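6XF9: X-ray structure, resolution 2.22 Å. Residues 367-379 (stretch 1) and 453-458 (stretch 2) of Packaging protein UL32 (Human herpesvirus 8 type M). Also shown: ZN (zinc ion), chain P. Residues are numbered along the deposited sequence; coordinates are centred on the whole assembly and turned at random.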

# COMPACT_ATOMS: atom_id res chain seq x y z
N LEU D 367 35.38 11.73 8.91
CA LEU D 367 35.09 13.16 8.90
C LEU D 367 33.80 13.51 8.17
O LEU D 367 33.20 14.55 8.46
CB LEU D 367 36.23 13.95 8.24
CG LEU D 367 37.57 14.05 8.97
CD1 LEU D 367 38.60 14.65 8.04
CD2 LEU D 367 37.44 14.88 10.22
N PHE D 368 33.35 12.68 7.21
CA PHE D 368 32.25 13.09 6.35
C PHE D 368 31.09 12.11 6.27
O PHE D 368 30.02 12.52 5.81
CB PHE D 368 32.75 13.36 4.92
CG PHE D 368 33.90 14.36 4.82
CD1 PHE D 368 33.66 15.73 4.84
CD2 PHE D 368 35.22 13.93 4.70
CE1 PHE D 368 34.71 16.65 4.75
CE2 PHE D 368 36.28 14.85 4.60
CZ PHE D 368 36.02 16.21 4.63
N CYS D 369 31.24 10.85 6.70
CA CYS D 369 30.22 9.82 6.48
C CYS D 369 29.65 9.20 7.75
O CYS D 369 28.44 9.28 7.97
CB CYS D 369 30.75 8.69 5.59
SG CYS D 369 31.20 9.29 3.99
N ASP D 370 30.45 8.54 8.58
CA ASP D 370 29.83 7.70 9.60
C ASP D 370 29.13 8.57 10.64
O ASP D 370 29.69 9.56 11.09
CB ASP D 370 30.85 6.80 10.27
CG ASP D 370 30.20 5.76 11.16
OD1 ASP D 370 29.82 6.12 12.29
OD2 ASP D 370 30.01 4.59 10.73
N PRO D 371 27.88 8.26 11.00
CA PRO D 371 27.17 9.11 11.98
C PRO D 371 27.65 8.90 13.41
O PRO D 371 27.41 9.78 14.24
CB PRO D 371 25.70 8.70 11.80
CG PRO D 371 25.77 7.28 11.37
CD PRO D 371 27.05 7.11 10.58
N LEU D 372 28.23 7.75 13.76
CA LEU D 372 28.81 7.59 15.10
C LEU D 372 30.11 8.37 15.24
O LEU D 372 30.44 8.83 16.34
CB LEU D 372 29.05 6.12 15.44
CG LEU D 372 29.68 5.91 16.83
CD1 LEU D 372 28.78 6.57 17.85
CD2 LEU D 372 29.89 4.43 17.18
N CYS D 373 30.89 8.48 14.16
CA CYS D 373 32.08 9.32 14.19
C CYS D 373 31.71 10.78 14.38
O CYS D 373 32.44 11.54 15.03
CB CYS D 373 32.90 9.13 12.91
SG CYS D 373 33.49 7.41 12.69
N ALA D 374 30.61 11.22 13.75
CA ALA D 374 30.15 12.60 13.87
C ALA D 374 29.69 12.91 15.29
O ALA D 374 29.90 14.02 15.79
CB ALA D 374 29.03 12.86 12.87
N LEU D 375 28.96 11.99 15.91
CA LEU D 375 28.52 12.19 17.29
C LEU D 375 29.72 12.30 18.21
O LEU D 375 29.83 13.23 19.02
CB LEU D 375 27.61 11.03 17.70
CG LEU D 375 26.84 11.12 19.00
CD1 LEU D 375 25.81 12.20 18.89
CD2 LEU D 375 26.16 9.80 19.28
N ASN D 376 30.70 11.40 18.02
CA ASN D 376 31.92 11.37 18.83
C ASN D 376 32.70 12.67 18.72
O ASN D 376 33.19 13.19 19.73
CB ASN D 376 32.78 10.20 18.39
CG ASN D 376 32.37 8.92 19.02
OD1 ASN D 376 31.58 8.89 19.95
ND2 ASN D 376 32.94 7.82 18.53
N ALA D 377 32.85 13.22 17.52
CA ALA D 377 33.51 14.51 17.40
C ALA D 377 32.72 15.62 18.09
O ALA D 377 33.32 16.58 18.59
CB ALA D 377 33.76 14.86 15.94
N LYS D 378 31.38 15.54 18.12
CA LYS D 378 30.59 16.62 18.71
C LYS D 378 30.58 16.59 20.22
O LYS D 378 30.44 17.63 20.85
CB LYS D 378 29.13 16.57 18.23
CG LYS D 378 28.87 17.07 16.82
CD LYS D 378 29.11 18.57 16.81
CE LYS D 378 28.53 19.25 15.59
NZ LYS D 378 28.70 20.75 15.66
N VAL D 379 30.76 15.42 20.81
CA VAL D 379 30.61 15.26 22.25
C VAL D 379 31.92 15.52 23.00
O VAL D 379 31.88 15.96 24.15
CB VAL D 379 30.10 13.83 22.51
CG1 VAL D 379 30.03 13.53 23.97
CG2 VAL D 379 28.72 13.63 21.88
N ARG D 453 21.59 19.91 12.04
CA ARG D 453 22.68 20.60 11.33
C ARG D 453 23.98 19.80 11.32
O ARG D 453 25.07 20.35 11.49
CB ARG D 453 22.90 22.00 11.89
CG ARG D 453 21.58 22.77 12.06
CD ARG D 453 21.76 24.19 12.57
NE ARG D 453 21.04 24.36 13.83
CZ ARG D 453 21.61 24.65 15.00
NH1 ARG D 453 22.93 24.84 15.10
NH2 ARG D 453 20.85 24.75 16.08
N LEU D 454 23.87 18.48 11.09
CA LEU D 454 25.02 17.60 10.90
C LEU D 454 25.13 17.26 9.42
O LEU D 454 24.21 16.67 8.84
CB LEU D 454 24.89 16.32 11.72
CG LEU D 454 24.89 16.52 13.24
CD1 LEU D 454 24.23 15.34 13.94
CD2 LEU D 454 26.29 16.76 13.78
N ASP D 455 26.24 17.65 8.80
CA ASP D 455 26.44 17.49 7.36
C ASP D 455 27.21 16.21 7.15
O ASP D 455 28.43 16.16 7.35
CB ASP D 455 27.19 18.68 6.77
CG ASP D 455 26.30 19.87 6.57
OD1 ASP D 455 25.06 19.70 6.70
OD2 ASP D 455 26.83 20.97 6.31
N LEU D 456 26.50 15.17 6.75
CA LEU D 456 27.15 13.93 6.43
C LEU D 456 26.71 13.54 5.03
O LEU D 456 25.72 14.04 4.51
CB LEU D 456 26.78 12.84 7.44
CG LEU D 456 27.03 13.24 8.89
CD1 LEU D 456 26.66 12.09 9.76
CD2 LEU D 456 28.45 13.66 9.16
N ALA D 457 27.47 12.64 4.40
CA ALA D 457 26.95 11.97 3.22
C ALA D 457 25.69 11.21 3.60
O ALA D 457 25.41 10.96 4.77
CB ALA D 457 27.98 11.03 2.62
N HIS D 458 24.92 10.84 2.59
CA HIS D 458 23.64 10.21 2.84
C HIS D 458 23.86 8.83 3.47
O HIS D 458 24.70 8.07 2.98
CB HIS D 458 22.85 10.08 1.56
CG HIS D 458 21.41 9.75 1.78
ND1 HIS D 458 20.96 8.45 1.89
CD2 HIS D 458 20.33 10.54 1.96
CE1 HIS D 458 19.66 8.46 2.12
NE2 HIS D 458 19.26 9.72 2.18
ZN ZN P . 35.55 7.69 13.67

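How do the two backbones lie against each other? Stretch 1 opens in a helix begun earlier in the chain, passes D370, and enters a second helix at P371; stretch 2 has no regular helix or strand. Their CA atoms come closest at C369 and A457, with 5.1 Å between C369 CA and A457 CA, and are farther apart between A374 CA and L454 CA, at 7.8 Å.

What ties the backbones together? A single hydrogen bond crosses between them, from A457 N to F368 O, at 2.9 Å and with a nearly straight angle of 160°. F368 O also receives a CA-H...O contact from L456 CA at 3.3 Å, so one carbonyl serves two neighbouring residues of the loop.

What caps the second helix? D370 does: its OD1 accepts from C373 N at 3.2 Å and, more weakly, from L372 N at 2.7 Å, satisfying amides that have no earlier turn of this helix to pair with. Within the first turn of the helix, C373 SG binds the zinc ion, ZN, at 2.3 Å, together with three atoms from elsewhere in the structure, which anchors the helix independently of stretch 2.

Which side chains meet? L456 contributes most, its two methyls meeting the start of the second helix: L456 CD1 lies 4.1 Å from P371 CB, and L456 CD2 lies 3.8 Å from A374 CB, which L456 CD1 also reaches at 4.0 Å. The CA-to-CB bond of A374 points toward stretch 2, and its methyl packs against L456. Beside the hydrogen bond, C369 SG packs 3.9 Å from A457 CB. Further along, K378 CE lies 3.8 Å from L454 CD2, so the aliphatic part of the lysine meets the leucine while its amine extends beyond.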